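Local coordinates for uncharacterized protein (Legionella pneumophila subsp. pneumophila str. Philadelphia 1, PDB 4RXI) that is of unknown function but may take part in metaeffector activity of this intracellular pathogen, the chain being its C-terminal domain, at residues A37-M42 against E137-I142. Residues are numbered along the deposited sequence; the frame is centred on the assembly and turned at random.
Sequences AFQEIM and EQIGFI
Ile-139 places its CD1 methyl against Phe-38 and Met-42, one helical turn apart on helix 27-42: CD1 lies 3.8 Å from Phe-38 CE2 and 3.8 Å from Met-42 CB. The isoleucine can reach this far because its chain is extended, CG1 anti to its own carbonyl carbon and chi2 -179°. It crosses the phenylalanine side chain at about a right angle, while Met-42 CG rests on one face of the Phe-38 ring, toward the rim. The selenomethionine chain bends at chi2 and chi3, bringing its CE methyl to 3.8 Å from Phe-141 CZ. The Phe-141 ring also presents its edge to the end of the helix, with Met-42 O in the ring plane 3.5 Å from CE2, and one of its faces carries Ile-139 CG2 toward the rim. At the more polar margin the Gln-39 and Gln-138 side chains cross at about a right angle, with their amide planes turned 44° from each other; Gln-39 CG lies 3.5 Å from both CB and OE1 of Gln-138, without a hydrogen bond, and Gln-138 NE2 bonds instead to Gly-133 O. Asn-43, just beyond the helix, bonds to Gln-138 O and Gly-140 N, and Leu-118 and Ile-62 also pack on Phe-38. Within this helical, strand-free DUF5617-family chain, the end of helix 135-138 and its following type I turn thus pack through Gln-138, Ile-139 and Phe-141 against the last turns of helix 27-42.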
loop_
_atom_site.group_PDB
_atom_site.type_symbol
_atom_site.label_atom_id
_atom_site.label_comp_id
_atom_site.label_asym_id
_atom_site.label_seq_id
_atom_site.Cartn_x
_atom_site.Cartn_y
_atom_site.Cartn_z
ATOM N N ALA A 37 -3.147 7.458 2.512
ATOM C CA ALA A 37 -1.799 7.904 2.177
ATOM C C ALA A 37 -1.324 7.189 0.921
ATOM O O ALA A 37 -0.767 7.808 0.016
ATOM C CB ALA A 37 -0.817 7.651 3.339
ATOM N N PHE A 38 -1.535 5.876 0.874
ATOM C CA PHE A 38 -1.005 5.075 -0.211
ATOM C C PHE A 38 -1.588 5.530 -1.541
ATOM O O PHE A 38 -0.884 5.647 -2.551
ATOM C CB PHE A 38 -1.305 3.594 0.017
ATOM C CG PHE A 38 -0.951 2.727 -1.155
ATOM C CD1 PHE A 38 0.378 2.429 -1.441
ATOM C CD2 PHE A 38 -1.944 2.201 -1.963
ATOM C CE1 PHE A 38 0.709 1.628 -2.532
ATOM C CE2 PHE A 38 -1.619 1.407 -3.047
ATOM C CZ PHE A 38 -0.294 1.118 -3.328
ATOM N N GLN A 39 -2.884 5.798 -1.519
ATOM C CA GLN A 39 -3.608 6.248 -2.701
ATOM C C GLN A 39 -3.067 7.598 -3.181
ATOM O O GLN A 39 -2.892 7.831 -4.378
ATOM C CB GLN A 39 -5.102 6.315 -2.361
ATOM C CG GLN A 39 -5.975 7.050 -3.331
ATOM C CD GLN A 39 -6.103 8.520 -3.005
ATOM O OE1 GLN A 39 -6.188 9.350 -3.906
ATOM N NE2 GLN A 39 -6.113 8.854 -1.718
ATOM N N GLU A 40 -2.785 8.491 -2.243
ATOM C CA GLU A 40 -2.251 9.799 -2.611
ATOM C C GLU A 40 -0.888 9.645 -3.244
ATOM O O GLU A 40 -0.593 10.278 -4.249
ATOM C CB GLU A 40 -2.162 10.726 -1.398
ATOM C CG GLU A 40 -1.895 12.181 -1.780
ATOM C CD GLU A 40 -1.748 13.101 -0.579
ATOM O OE1 GLU A 40 -2.506 12.932 0.398
ATOM O OE2 GLU A 40 -0.888 14.007 -0.621
ATOM N N ILE A 41 -0.052 8.803 -2.651
ATOM C CA ILE A 41 1.284 8.563 -3.180
ATOM C C ILE A 41 1.240 7.953 -4.585
ATOM O O ILE A 41 1.971 8.391 -5.468
ATOM C CB ILE A 41 2.095 7.645 -2.248
ATOM C CG1 ILE A 41 2.402 8.377 -0.942
ATOM C CG2 ILE A 41 3.409 7.222 -2.931
ATOM C CD1 ILE A 41 2.832 7.459 0.172
HETATM N N MSE A 42 0.380 6.955 -4.803
HETATM C CA MSE A 42 0.316 6.317 -6.117
HETATM C C MSE A 42 -0.222 7.255 -7.198
HETATM O O MSE A 42 0.114 7.103 -8.367
HETATM C CB MSE A 42 -0.542 5.051 -6.078
HETATM C CG MSE A 42 0.060 3.920 -5.273
HETATM SE SE MSE A 42 2.008 3.699 -5.406
HETATM C CE MSE A 42 2.269 3.554 -7.346
ATOM N N GLU A 137 -10.496 1.924 -7.404
ATOM C CA GLU A 137 -11.254 3.035 -7.950
ATOM C C GLU A 137 -10.536 4.356 -7.695
ATOM O O GLU A 137 -10.618 5.276 -8.508
ATOM C CB GLU A 137 -12.670 3.058 -7.360
ATOM C CG GLU A 137 -13.614 2.054 -8.033
ATOM C CD GLU A 137 -14.496 1.284 -7.056
ATOM O OE1 GLU A 137 -15.148 1.921 -6.201
ATOM O OE2 GLU A 137 -14.542 0.036 -7.148
ATOM N N GLN A 138 -9.809 4.430 -6.582
ATOM C CA GLN A 138 -9.166 5.675 -6.158
ATOM C C GLN A 138 -7.867 5.951 -6.910
ATOM O O GLN A 138 -7.409 7.091 -6.989
ATOM C CB GLN A 138 -8.896 5.641 -4.656
ATOM C CG GLN A 138 -10.155 5.639 -3.802
ATOM C CD GLN A 138 -9.850 5.686 -2.308
ATOM O OE1 GLN A 138 -9.085 6.535 -1.840
ATOM N NE2 GLN A 138 -10.451 4.771 -1.555
ATOM N N ILE A 139 -7.265 4.911 -7.468
ATOM C CA ILE A 139 -5.987 5.089 -8.131
ATOM C C ILE A 139 -6.200 5.225 -9.632
ATOM O O ILE A 139 -6.779 4.348 -10.271
ATOM C CB ILE A 139 -5.037 3.934 -7.798
ATOM C CG1 ILE A 139 -4.663 4.004 -6.310
ATOM C CG2 ILE A 139 -3.781 4.012 -8.649
ATOM C CD1 ILE A 139 -3.701 2.923 -5.871
ATOM N N GLY A 140 -5.753 6.353 -10.176
ATOM C CA GLY A 140 -5.987 6.692 -11.568
ATOM C C GLY A 140 -5.545 5.670 -12.599
ATOM O O GLY A 140 -6.276 5.399 -13.549
ATOM N N PHE A 141 -4.362 5.086 -12.434
ATOM C CA PHE A 141 -3.857 4.197 -13.480
ATOM C C PHE A 141 -4.412 2.772 -13.431
ATOM O O PHE A 141 -3.925 1.898 -14.149
ATOM C CB PHE A 141 -2.325 4.143 -13.458
ATOM C CG PHE A 141 -1.729 3.669 -12.154
ATOM C CD1 PHE A 141 -1.639 2.318 -11.865
ATOM C CD2 PHE A 141 -1.183 4.577 -11.255
ATOM C CE1 PHE A 141 -1.054 1.875 -10.680
ATOM C CE2 PHE A 141 -0.597 4.149 -10.074
ATOM C CZ PHE A 141 -0.529 2.794 -9.787
ATOM N N ILE A 142 -5.428 2.535 -12.606
ATOM C CA ILE A 142 -6.024 1.204 -12.501
ATOM C C ILE A 142 -7.473 1.192 -12.971
ATOM O O ILE A 142 -8.224 2.131 -12.708
ATOM C CB ILE A 142 -5.951 0.673 -11.047
ATOM C CG1 ILE A 142 -4.494 0.670 -10.576
ATOM C CG2 ILE A 142 -6.585 -0.717 -10.937
ATOM C CD1 ILE A 142 -4.231 -0.163 -9.366
#